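PDB 3WOZ: CLIP-associating protein 2 from Mus musculus, which probably binds tubulin through its TOG domains and contributes to the control of microtubule dynamics. Local coordinates for residues Thr4-Cys14 and Leu26-Arg37. Residues are numbered along the deposited sequence; the frame is centred on the assembly and turned at random.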
loop_
_atom_site.group_PDB
_atom_site.type_symbol
_atom_site.label_atom_id
_atom_site.label_comp_id
_atom_site.label_asym_id
_atom_site.label_seq_id
_atom_site.Cartn_x
_atom_site.Cartn_y
_atom_site.Cartn_z
ATOM N N THR A 4 28.973 1.198 -14.515
ATOM C CA THR A 4 28.523 2.352 -13.681
ATOM C C THR A 4 27.282 3.038 -14.275
ATOM O O THR A 4 26.404 3.493 -13.531
ATOM C CB THR A 4 29.674 3.380 -13.457
ATOM O OG1 THR A 4 30.837 2.703 -12.962
ATOM C CG2 THR A 4 29.267 4.457 -12.452
ATOM N N GLU A 5 27.208 3.097 -15.607
ATOM C CA GLU A 5 26.102 3.775 -16.299
ATOM C C GLU A 5 25.320 2.880 -17.273
ATOM O O GLU A 5 24.395 3.347 -17.945
ATOM C CB GLU A 5 26.594 5.052 -17.005
ATOM C CG GLU A 5 27.499 4.824 -18.220
ATOM C CD GLU A 5 28.984 4.819 -17.878
ATOM O OE1 GLU A 5 29.396 4.098 -16.942
ATOM O OE2 GLU A 5 29.747 5.536 -18.564
ATOM N N ASP A 6 25.692 1.605 -17.348
ATOM C CA ASP A 6 24.977 0.638 -18.182
ATOM C C ASP A 6 23.766 0.085 -17.433
ATOM O O ASP A 6 23.907 -0.452 -16.329
ATOM C CB ASP A 6 25.911 -0.504 -18.597
ATOM C CG ASP A 6 25.257 -1.474 -19.563
ATOM O OD1 ASP A 6 24.930 -1.061 -20.697
ATOM O OD2 ASP A 6 25.075 -2.653 -19.193
ATOM N N VAL A 7 22.585 0.208 -18.041
ATOM C CA VAL A 7 21.327 -0.212 -17.407
ATOM C C VAL A 7 21.279 -1.716 -17.112
ATOM O O VAL A 7 21.006 -2.117 -15.975
ATOM C CB VAL A 7 20.081 0.220 -18.227
ATOM C CG1 VAL A 7 18.808 -0.365 -17.621
ATOM C CG2 VAL A 7 19.982 1.737 -18.285
ATOM N N ALA A 8 21.551 -2.534 -18.129
ATOM C CA ALA A 8 21.544 -3.992 -17.976
ATOM C C ALA A 8 22.446 -4.452 -16.827
ATOM O O ALA A 8 22.071 -5.330 -16.051
ATOM C CB ALA A 8 21.941 -4.670 -19.283
ATOM N N GLU A 9 23.620 -3.834 -16.718
ATOM C CA GLU A 9 24.587 -4.152 -15.667
ATOM C C GLU A 9 24.143 -3.673 -14.281
ATOM O O GLU A 9 24.332 -4.384 -13.294
ATOM C CB GLU A 9 25.973 -3.588 -16.018
ATOM C CG GLU A 9 27.067 -3.826 -14.968
ATOM C CD GLU A 9 27.585 -5.264 -14.922
ATOM O OE1 GLU A 9 26.803 -6.215 -15.152
ATOM O OE2 GLU A 9 28.793 -5.442 -14.642
ATOM N N VAL A 10 23.572 -2.470 -14.213
ATOM C CA VAL A 10 23.034 -1.946 -12.959
ATOM C C VAL A 10 21.975 -2.903 -12.412
ATOM O O VAL A 10 22.005 -3.262 -11.234
ATOM C CB VAL A 10 22.466 -0.508 -13.116
ATOM C CG1 VAL A 10 21.539 -0.151 -11.959
ATOM C CG2 VAL A 10 23.595 0.505 -13.204
ATOM N N LEU A 11 21.068 -3.336 -13.287
ATOM C CA LEU A 11 20.007 -4.267 -12.917
ATOM C C LEU A 11 20.569 -5.634 -12.532
ATOM O O LEU A 11 20.046 -6.286 -11.626
ATOM C CB LEU A 11 18.963 -4.387 -14.036
ATOM C CG LEU A 11 18.179 -3.115 -14.399
ATOM C CD1 LEU A 11 17.187 -3.385 -15.522
ATOM C CD2 LEU A 11 17.461 -2.523 -13.190
ATOM N N ASN A 12 21.642 -6.047 -13.211
ATOM C CA ASN A 12 22.371 -7.272 -12.861
ATOM C C ASN A 12 22.913 -7.233 -11.434
ATOM O O ASN A 12 22.796 -8.208 -10.695
ATOM C CB ASN A 12 23.528 -7.529 -13.840
ATOM C CG ASN A 12 23.066 -8.108 -15.173
ATOM O OD1 ASN A 12 21.955 -8.628 -15.301
ATOM N ND2 ASN A 12 23.933 -8.023 -16.175
ATOM N N ARG A 13 23.500 -6.099 -11.059
ATOM C CA ARG A 13 24.053 -5.912 -9.718
ATOM C C ARG A 13 22.959 -5.899 -8.642
ATOM O O ARG A 13 23.164 -6.415 -7.544
ATOM C CB ARG A 13 24.899 -4.637 -9.653
ATOM C CG ARG A 13 26.191 -4.699 -10.458
ATOM C CD ARG A 13 26.873 -3.340 -10.526
ATOM N NE ARG A 13 28.169 -3.428 -11.199
ATOM C CZ ARG A 13 29.057 -2.436 -11.285
ATOM N NH1 ARG A 13 28.805 -1.249 -10.743
ATOM N NH2 ARG A 13 30.209 -2.637 -11.920
ATOM N N CYS A 14 21.802 -5.327 -8.971
ATOM C CA CYS A 14 20.641 -5.339 -8.079
ATOM C C CYS A 14 20.080 -6.745 -7.868
ATOM O O CYS A 14 19.543 -7.047 -6.799
ATOM C CB CYS A 14 19.534 -4.433 -8.618
ATOM S SG CYS A 14 19.938 -2.686 -8.636
ATOM N N LEU A 26 22.110 -0.515 -6.491
ATOM C CA LEU A 26 21.157 0.504 -6.038
ATOM C C LEU A 26 21.727 1.921 -6.117
ATOM O O LEU A 26 21.005 2.863 -6.436
ATOM C CB LEU A 26 20.651 0.200 -4.621
ATOM C CG LEU A 26 19.668 -0.968 -4.482
ATOM C CD1 LEU A 26 19.461 -1.324 -3.021
ATOM C CD2 LEU A 26 18.329 -0.659 -5.155
ATOM N N LEU A 27 23.017 2.061 -5.821
ATOM C CA LEU A 27 23.722 3.331 -6.009
ATOM C C LEU A 27 23.722 3.737 -7.486
ATOM O O LEU A 27 23.463 4.894 -7.812
ATOM C CB LEU A 27 25.157 3.249 -5.479
ATOM C CG LEU A 27 25.357 3.146 -3.961
ATOM C CD1 LEU A 27 26.800 2.800 -3.626
ATOM C CD2 LEU A 27 24.932 4.427 -3.252
ATOM N N GLY A 28 24.005 2.771 -8.362
ATOM C CA GLY A 28 23.957 2.977 -9.813
ATOM C C GLY A 28 22.563 3.321 -10.307
ATOM O O GLY A 28 22.397 4.216 -11.131
ATOM N N LEU A 29 21.560 2.616 -9.782
ATOM C CA LEU A 29 20.162 2.859 -10.140
ATOM C C LEU A 29 19.698 4.237 -9.691
ATOM O O LEU A 29 19.042 4.950 -10.452
ATOM C CB LEU A 29 19.257 1.761 -9.571
ATOM C CG LEU A 29 17.738 1.891 -9.722
ATOM C CD1 LEU A 29 17.309 2.104 -11.174
ATOM C CD2 LEU A 29 17.055 0.661 -9.131
ATOM N N GLN A 30 20.047 4.607 -8.459
ATOM C CA GLN A 30 19.733 5.929 -7.923
ATOM C C GLN A 30 20.299 7.013 -8.838
ATOM O O GLN A 30 19.611 7.980 -9.170
ATOM C CB GLN A 30 20.289 6.086 -6.501
ATOM C CG GLN A 30 19.419 5.453 -5.413
ATOM C CD GLN A 30 20.124 5.318 -4.057
ATOM O OE1 GLN A 30 19.662 4.582 -3.178
ATOM N NE2 GLN A 30 21.240 6.020 -3.889
ATOM N N ASN A 31 21.550 6.828 -9.253
ATOM C CA ASN A 31 22.208 7.749 -10.172
ATOM C C ASN A 31 21.476 7.841 -11.516
ATOM O O ASN A 31 21.242 8.943 -12.020
ATOM C CB ASN A 31 23.669 7.345 -10.373
ATOM C CG ASN A 31 24.577 8.538 -10.604
ATOM O OD1 ASN A 31 25.219 8.644 -11.645
ATOM N ND2 ASN A 31 24.630 9.444 -9.632
ATOM N N LEU A 32 21.107 6.680 -12.070
ATOM C CA LEU A 32 20.332 6.601 -13.315
ATOM C C LEU A 32 19.033 7.394 -13.218
ATOM O O LEU A 32 18.648 8.084 -14.166
ATOM C CB LEU A 32 19.989 5.146 -13.676
ATOM C CG LEU A 32 21.030 4.090 -14.054
ATOM C CD1 LEU A 32 20.318 2.789 -14.401
ATOM C CD2 LEU A 32 21.918 4.523 -15.213
ATOM N N LEU A 33 18.362 7.285 -12.074
ATOM C CA LEU A 33 17.102 7.986 -11.840
ATOM C C LEU A 33 17.306 9.494 -11.671
ATOM O O LEU A 33 16.553 10.290 -12.231
ATOM C CB LEU A 33 16.370 7.391 -10.632
ATOM C CG LEU A 33 15.924 5.929 -10.751
ATOM C CD1 LEU A 33 15.569 5.369 -9.386
ATOM C CD2 LEU A 33 14.754 5.770 -11.726
ATOM N N LYS A 34 18.329 9.877 -10.908
ATOM C CA LYS A 34 18.673 11.291 -10.724
ATOM C C LYS A 34 19.084 11.946 -12.050
ATOM O O LYS A 34 18.733 13.092 -12.315
ATOM C CB LYS A 34 19.784 11.460 -9.682
ATOM C CG LYS A 34 19.416 11.014 -8.269
ATOM C CD LYS A 34 18.753 12.116 -7.456
ATOM C CE LYS A 34 18.187 11.575 -6.143
ATOM N NZ LYS A 34 19.145 10.664 -5.435
ATOM N N ASN A 35 19.808 11.203 -12.884
ATOM C CA ASN A 35 20.240 11.699 -14.190
ATOM C C ASN A 35 19.182 11.501 -15.277
ATOM O O ASN A 35 19.460 11.697 -16.462
ATOM C CB ASN A 35 21.553 11.030 -14.611
ATOM C CG ASN A 35 22.717 11.388 -13.701
ATOM O OD1 ASN A 35 22.685 12.395 -12.991
ATOM N ND2 ASN A 35 23.758 10.564 -13.725
ATOM N N GLN A 36 17.976 11.108 -14.862
ATOM C CA GLN A 36 16.867 10.798 -15.777
ATOM C C GLN A 36 17.323 9.980 -16.994
ATOM O O GLN A 36 16.968 10.281 -18.133
ATOM C CB GLN A 36 16.137 12.075 -16.213
ATOM C CG GLN A 36 15.412 12.826 -15.088
ATOM C CD GLN A 36 13.968 12.364 -14.848
ATOM O OE1 GLN A 36 13.275 12.909 -13.988
ATOM N NE2 GLN A 36 13.512 11.368 -15.609
ATOM N N ARG A 37 18.137 8.960 -16.734
ATOM C CA ARG A 37 18.499 7.972 -17.737
ATOM C C ARG A 37 17.298 7.045 -17.864
ATOM O O ARG A 37 16.983 6.285 -16.945
ATOM C CB ARG A 37 19.756 7.213 -17.297
ATOM C CG ARG A 37 20.169 6.038 -18.178
ATOM C CD ARG A 37 21.256 6.403 -19.189
ATOM N NE ARG A 37 22.139 5.261 -19.450
ATOM C CZ ARG A 37 21.835 4.224 -20.233
ATOM N NH1 ARG A 37 22.709 3.236 -20.394
ATOM N NH2 ARG A 37 20.659 4.160 -20.852
#
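Val-10 and Leu-32 meet tip to tip between helix 7-14 and the C-terminal part of helix 19-34. Val-10 CG1 lies 4.0 Å from Leu-32 CD1. Val-10 CG1 also lies against the backbone of helix 19-34, 3.5 Å from Leu-29 N. With CG1 anti to the Val-10 N (chi1 162°), this methyl faces the Gly-28 to Leu-29 backbone. Gly-28 has no side chain, and the helix backbones come close here: Gly-28 CA is 5.9 Å from Val-10 CA. At the C-terminal end of helix 7-14, Cys-14 SG sits 3.7 Å from Leu-26 N.

Segments 7-14 and 26-34 run roughly antiparallel, with 140° between their N-to-C directions. Both belong to a TOG domain built of HEAT repeats, where helix 7-14 and helix 19-34 are the first two of the chain. Leu-11 and Leu-29 both continue onto Leu-47 of helix 41-54.

A Schellman motif with Gln-36 as C-prime residue ends helix 19-34, and Arg-37 follows. Its chain bends at chi2 and chi3 and turns the guanidinium back to Glu-5 O. Arg-37 NH1 donates to Glu-5 O at 3.0 Å, in the carbonyl plane but with the oxygen tilted from the guanidinium plane; Arg-37 NE adds a weak bond. Val-7 CG2 covers one guanidinium face off-centre, 3.6 Å from Arg-37 NH2. Asp-6 N-caps helix 7-14, its OD2 accepting from Glu-9 N.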